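Local coordinates for nitrate regulatory protein (Klebsiella oxytoca, PDB 4AKK) that senses nitrate and nitrite and, in response, binds the terminator in the nasF operon leader RNA to bring about transcription antitermination, at residues Ala239-Gln242 with Pro243-Ala247; Leu299-Val302 with Asp303-Ala307. All blocks are in the same frame, centred on the assembly; numbering follows the deposited sequence.

Contact 1 of 2, residues Ala239-Gln242 with Pro243-Ala247; sequences ALAQ and PPQTA
Ala241, the first residue to leave helical geometry at the end of helix 217-240, turns its methyl group toward the first turn of the next helix: CB lies 3.6 Å from OE1 of Gln245 and 3.9 Å from the CG2 methyl of Thr246. Gln242 then takes the N-cap of helix 243-252. Its backbone N donates to the side chain of Gln245, reaching OE1 at 3.0 Å in a nearly straight bond (171°). Gln245 makes this reach with CG beside its own backbone N (chi1 -72°) and the chain extended beyond, which carries the amide back past the start of the helix. The carbonyl of Gln242 works in the other direction. Its O takes Thr246 N at 3.0 Å, close to the line of the C=O bond, and also Gln245 N at 2.7 Å, a more bent bond from above the carbonyl plane. Alongside, CB of Gln242 packs 3.7 Å from CD of Pro244. Prolines at 243 and 244 have no N-H to offer, so the first turn has fewer donors to satisfy. Gln245 thus supplies half a capping box; the other half is missing, since its N bonds the backbone O of Gln242, not the side chain.

Contact 2 of 2, residues Leu299-Val302 with Asp303-Ala307; sequences LLIV and DLLNA
Asp303 and Leu299, one helical turn apart in helix 277-312, meet where the carboxylate folds back over the preceding turn. From the backbone outward, CB of Asp303 sits 3.5 Å from the carbonyl O of Leu299. CG, held beside its own backbone N (chi1 -69°), lies 3.3 Å from the same O of Leu299. At the tip the two oxygens part: OD1 is 3.7 Å from CD1 of Leu299, whereas OD2 presses closer to this methyl, at 3.2 Å. OD2 also stands 3.3 Å from Leu299 O, but these are two acceptors with no hydrogen to share; the donor that satisfies OD2 is NE2 of Gln245. The leucine and aspartate side chains cross at a slant, with the isobutyl group lying against the acid. Arg185 of helix 180-212 also touches Asp303.

Around the rest of the turn, Ile301 and Leu305 run side by side, CG2 to CD1 at 4.1 Å, and Val302 sets CG1 3.7 Å from ND2 of Asn306. Leu300 and Leu304 rest on helix 180-212, against Phe192 and Ile182 respectively. Along the backbone, four successive bonds join each N-H to the carbonyl four residues back, beginning with Asp303 N to Leu299 O at 2.8 Å. This is the i to i+4 pattern of a regular alpha-helix, here one of the long helices of the all-helical NIT domain.

From the N terminus, contact 1 comes first, where helix 217-240 ends and helix 243-252 begins; it closes a tight turn of the chain. Helix 257-267 follows before contact 2, which lies wholly within helix 277-312 and closes only successive helical turns. The two are therefore in series, neither enclosing nor crossing the other. In space their centres are about 12 Å apart, and the amide of Gln245 spans them, with NE2 3.0 Å from OD2 of Asp303 and CD packed 3.4 Å from CD2 of Leu300. Arg185 of helix 180-212 touches both sites, so three helices of the nitrate-sensing region converge here.

Contact 1 of 2, residues Ala239-Gln242 with Pro243-Ala247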
ATOM      1  N   ALA A 239       5.701  15.578  -2.365  1.00 36.22           N
ATOM      2  CA  ALA A 239       6.294  14.717  -3.373  1.00 38.40           C
ATOM      3  C   ALA A 239       5.515  14.754  -4.690  1.00 40.22           C
ATOM      4  O   ALA A 239       6.097  14.604  -5.758  1.00 44.33           O
ATOM      5  CB  ALA A 239       6.409  13.285  -2.859  1.00 38.49           C
ATOM      6  N   LEU A 240       4.208  14.970  -4.627  1.00 34.51           N
ATOM      7  CA  LEU A 240       3.385  14.776  -5.820  1.00 37.22           C
ATOM      8  C   LEU A 240       2.906  16.036  -6.498  1.00 36.78           C
ATOM      9  O   LEU A 240       2.457  15.985  -7.640  1.00 38.62           O
ATOM     10  CB  LEU A 240       2.175  13.912  -5.502  1.00 36.17           C
ATOM     11  CG  LEU A 240       2.515  12.458  -5.196  1.00 40.45           C
ATOM     12  CD1 LEU A 240       1.280  11.754  -4.683  1.00 36.32           C
ATOM     13  CD2 LEU A 240       3.070  11.776  -6.449  1.00 37.91           C
ATOM     14  N   ALA A 241       2.987  17.162  -5.804  1.00 39.83           N
ATOM     15  CA  ALA A 241       2.440  18.404  -6.341  1.00 40.69           C
ATOM     16  C   ALA A 241       3.411  19.094  -7.295  1.00 42.02           C
ATOM     17  O   ALA A 241       4.563  18.688  -7.430  1.00 38.82           O
ATOM     18  CB  ALA A 241       2.027  19.348  -5.212  1.00 35.69           C
ATOM     19  N   GLN A 242       2.932  20.142  -7.954  1.00 43.84           N
ATOM     20  CA  GLN A 242       3.755  20.894  -8.894  1.00 43.75           C
ATOM     21  C   GLN A 242       4.565  21.946  -8.150  1.00 42.15           C
ATOM     22  O   GLN A 242       4.145  22.428  -7.098  1.00 42.99           O
ATOM     23  CB  GLN A 242       2.869  21.539  -9.964  1.00 41.87           C
ATOM     24  CG  GLN A 242       2.058  20.516 -10.769  1.00 44.35           C
ATOM     25  CD  GLN A 242       2.947  19.575 -11.577  1.00 54.96           C
ATOM     26  OE1 GLN A 242       3.851  20.020 -12.287  1.00 56.78           O
ATOM     27  NE2 GLN A 242       2.695  18.268 -11.470  1.00 48.15           N
ATOM     28  N   PRO A 243       5.739  22.307  -8.693  1.00 48.77           N
ATOM     29  CA  PRO A 243       6.625  23.252  -8.003  1.00 45.93           C
ATOM     30  C   PRO A 243       5.958  24.574  -7.606  1.00 44.05           C
ATOM     31  O   PRO A 243       6.263  25.084  -6.530  1.00 46.93           O
ATOM     32  CB  PRO A 243       7.751  23.473  -9.019  1.00 50.04           C
ATOM     33  CG  PRO A 243       7.804  22.171  -9.764  1.00 47.18           C
ATOM     34  CD  PRO A 243       6.366  21.754  -9.910  1.00 41.20           C
ATOM     35  N   PRO A 244       5.063  25.122  -8.449  1.00 38.28           N
ATOM     36  CA  PRO A 244       4.376  26.342  -8.013  1.00 41.09           C
ATOM     37  C   PRO A 244       3.416  26.062  -6.852  1.00 49.23           C
ATOM     38  O   PRO A 244       3.108  26.970  -6.089  1.00 39.47           O
ATOM     39  CB  PRO A 244       3.587  26.778  -9.260  1.00 41.90           C
ATOM     40  CG  PRO A 244       4.165  25.997 -10.402  1.00 41.52           C
ATOM     41  CD  PRO A 244       4.676  24.725  -9.814  1.00 45.15           C
ATOM     42  N   GLN A 245       2.949  24.821  -6.722  1.00 42.77           N
ATOM     43  CA  GLN A 245       2.016  24.483  -5.655  1.00 44.51           C
ATOM     44  C   GLN A 245       2.736  24.275  -4.321  1.00 43.40           C
ATOM     45  O   GLN A 245       2.279  24.740  -3.281  1.00 40.83           O
ATOM     46  CB  GLN A 245       1.187  23.259  -6.040  1.00 43.40           C
ATOM     47  CG  GLN A 245       0.156  23.559  -7.122  1.00 41.28           C
ATOM     48  CD  GLN A 245      -0.433  22.303  -7.718  1.00 38.71           C
ATOM     49  OE1 GLN A 245       0.174  21.235  -7.647  1.00 39.91           O
ATOM     50  NE2 GLN A 245      -1.619  22.421  -8.317  1.00 44.35           N
ATOM     51  N   THR A 246       3.877  23.595  -4.356  1.00 41.63           N
ATOM     52  CA  THR A 246       4.686  23.427  -3.155  1.00 46.45           C
ATOM     53  C   THR A 246       5.285  24.767  -2.723  1.00 48.19           C
ATOM     54  O   THR A 246       5.472  25.026  -1.531  1.00 48.51           O
ATOM     55  CB  THR A 246       5.794  22.373  -3.362  1.00 44.89           C
ATOM     56  OG1 THR A 246       6.711  22.822  -4.370  1.00 46.28           O
ATOM     57  CG2 THR A 246       5.182  21.044  -3.797  1.00 36.31           C
ATOM     58  N   ALA A 247       5.572  25.622  -3.700  1.00 49.01           N
ATOM     59  CA  ALA A 247       6.069  26.964  -3.422  1.00 51.35           C
ATOM     60  C   ALA A 247       5.034  27.761  -2.631  1.00 51.59           C
ATOM     61  O   ALA A 247       5.330  28.303  -1.563  1.00 50.13           O
ATOM     62  CB  ALA A 247       6.412  27.682  -4.721  1.00 48.84           C
TER

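Contact 2 of 2, residues Leu299-Val302 with Asp303-Ala307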
ATOM      1  N   LEU A 299      -6.344  26.556  -4.654  1.00 35.95           N
ATOM      2  CA  LEU A 299      -5.471  26.674  -5.812  1.00 42.58           C
ATOM      3  C   LEU A 299      -5.313  25.315  -6.480  1.00 44.13           C
ATOM      4  O   LEU A 299      -5.309  25.202  -7.713  1.00 38.64           O
ATOM      5  CB  LEU A 299      -4.094  27.217  -5.419  1.00 45.94           C
ATOM      6  CG  LEU A 299      -3.020  27.019  -6.504  1.00 55.57           C
ATOM      7  CD1 LEU A 299      -3.259  27.925  -7.713  1.00 52.68           C
ATOM      8  CD2 LEU A 299      -1.603  27.214  -5.969  1.00 51.43           C
ATOM      9  N   LEU A 300      -5.183  24.277  -5.664  1.00 41.43           N
ATOM     10  CA  LEU A 300      -4.972  22.943  -6.210  1.00 37.56           C
ATOM     11  C   LEU A 300      -6.155  22.567  -7.090  1.00 33.98           C
ATOM     12  O   LEU A 300      -5.986  22.002  -8.165  1.00 38.40           O
ATOM     13  CB  LEU A 300      -4.790  21.917  -5.095  1.00 34.07           C
ATOM     14  CG  LEU A 300      -3.648  22.157  -4.106  1.00 38.83           C
ATOM     15  CD1 LEU A 300      -3.603  21.019  -3.073  1.00 33.98           C
ATOM     16  CD2 LEU A 300      -2.315  22.291  -4.852  1.00 38.15           C
ATOM     17  N   ILE A 301      -7.351  22.896  -6.615  1.00 36.09           N
ATOM     18  CA  ILE A 301      -8.587  22.611  -7.331  1.00 39.24           C
ATOM     19  C   ILE A 301      -8.677  23.384  -8.657  1.00 43.24           C
ATOM     20  O   ILE A 301      -9.008  22.812  -9.698  1.00 41.46           O
ATOM     21  CB  ILE A 301      -9.787  22.926  -6.432  1.00 38.59           C
ATOM     22  CG1 ILE A 301      -9.898  21.842  -5.344  1.00 42.61           C
ATOM     23  CG2 ILE A 301     -11.070  23.032  -7.256  1.00 35.93           C
ATOM     24  CD1 ILE A 301     -10.673  22.271  -4.128  1.00 44.54           C
ATOM     25  N   VAL A 302      -8.376  24.678  -8.609  1.00 40.98           N
ATOM     26  CA  VAL A 302      -8.308  25.490  -9.820  1.00 43.54           C
ATOM     27  C   VAL A 302      -7.336  24.881 -10.826  1.00 40.03           C
ATOM     28  O   VAL A 302      -7.678  24.690 -11.998  1.00 41.08           O
ATOM     29  CB  VAL A 302      -7.892  26.941  -9.505  1.00 43.18           C
ATOM     30  CG1 VAL A 302      -7.547  27.705 -10.792  1.00 41.59           C
ATOM     31  CG2 VAL A 302      -8.991  27.640  -8.747  1.00 33.47           C
ATOM     32  N   ASP A 303      -6.134  24.552 -10.359  1.00 45.54           N
ATOM     33  CA  ASP A 303      -5.118  23.953 -11.226  1.00 40.93           C
ATOM     34  C   ASP A 303      -5.557  22.618 -11.800  1.00 46.44           C
ATOM     35  O   ASP A 303      -5.285  22.317 -12.965  1.00 42.87           O
ATOM     36  CB  ASP A 303      -3.785  23.792 -10.492  1.00 42.28           C
ATOM     37  CG  ASP A 303      -3.124  25.120 -10.202  1.00 48.99           C
ATOM     38  OD1 ASP A 303      -3.377  26.078 -10.964  1.00 52.35           O
ATOM     39  OD2 ASP A 303      -2.359  25.209  -9.216  1.00 52.71           O
ATOM     40  N   LEU A 304      -6.224  21.807 -10.986  1.00 40.58           N
ATOM     41  CA  LEU A 304      -6.682  20.517 -11.464  1.00 42.26           C
ATOM     42  C   LEU A 304      -7.723  20.706 -12.573  1.00 38.35           C
ATOM     43  O   LEU A 304      -7.720  19.984 -13.569  1.00 40.53           O
ATOM     44  CB  LEU A 304      -7.247  19.680 -10.311  1.00 41.51           C
ATOM     45  CG  LEU A 304      -8.149  18.492 -10.668  1.00 37.93           C
ATOM     46  CD1 LEU A 304      -7.426  17.451 -11.474  1.00 40.84           C
ATOM     47  CD2 LEU A 304      -8.743  17.858  -9.402  1.00 47.47           C
ATOM     48  N   LEU A 305      -8.600  21.686 -12.395  1.00 37.91           N
ATOM     49  CA  LEU A 305      -9.653  21.949 -13.374  1.00 47.00           C
ATOM     50  C   LEU A 305      -9.092  22.501 -14.686  1.00 45.35           C
ATOM     51  O   LEU A 305      -9.531  22.113 -15.764  1.00 46.30           O
ATOM     52  CB  LEU A 305     -10.725  22.881 -12.789  1.00 42.69           C
ATOM     53  CG  LEU A 305     -11.475  22.255 -11.606  1.00 49.52           C
ATOM     54  CD1 LEU A 305     -12.520  23.195 -11.056  1.00 48.78           C
ATOM     55  CD2 LEU A 305     -12.102  20.917 -11.996  1.00 43.77           C
ATOM     56  N   ASN A 306      -8.118  23.399 -14.589  1.00 46.53           N
ATOM     57  CA  ASN A 306      -7.451  23.918 -15.777  1.00 47.56           C
ATOM     58  C   ASN A 306      -6.795  22.773 -16.532  1.00 50.29           C
ATOM     59  O   ASN A 306      -6.934  22.654 -17.755  1.00 49.63           O
ATOM     60  CB  ASN A 306      -6.397  24.976 -15.409  1.00 40.86           C
ATOM     61  CG  ASN A 306      -7.013  26.275 -14.904  1.00 51.30           C
ATOM     62  OD1 ASN A 306      -8.184  26.567 -15.159  1.00 45.89           O
ATOM     63  ND2 ASN A 306      -6.216  27.068 -14.192  1.00 46.40           N
ATOM     64  N   ALA A 307      -6.088  21.920 -15.800  1.00 46.13           N
ATOM     65  CA  ALA A 307      -5.418  20.790 -16.421  1.00 42.19           C
ATOM     66  C   ALA A 307      -6.436  19.858 -17.087  1.00 44.97           C
ATOM     67  O   ALA A 307      -6.198  19.346 -18.178  1.00 48.88           O
ATOM     68  CB  ALA A 307      -4.557  20.037 -15.405  1.00 42.61           C
TER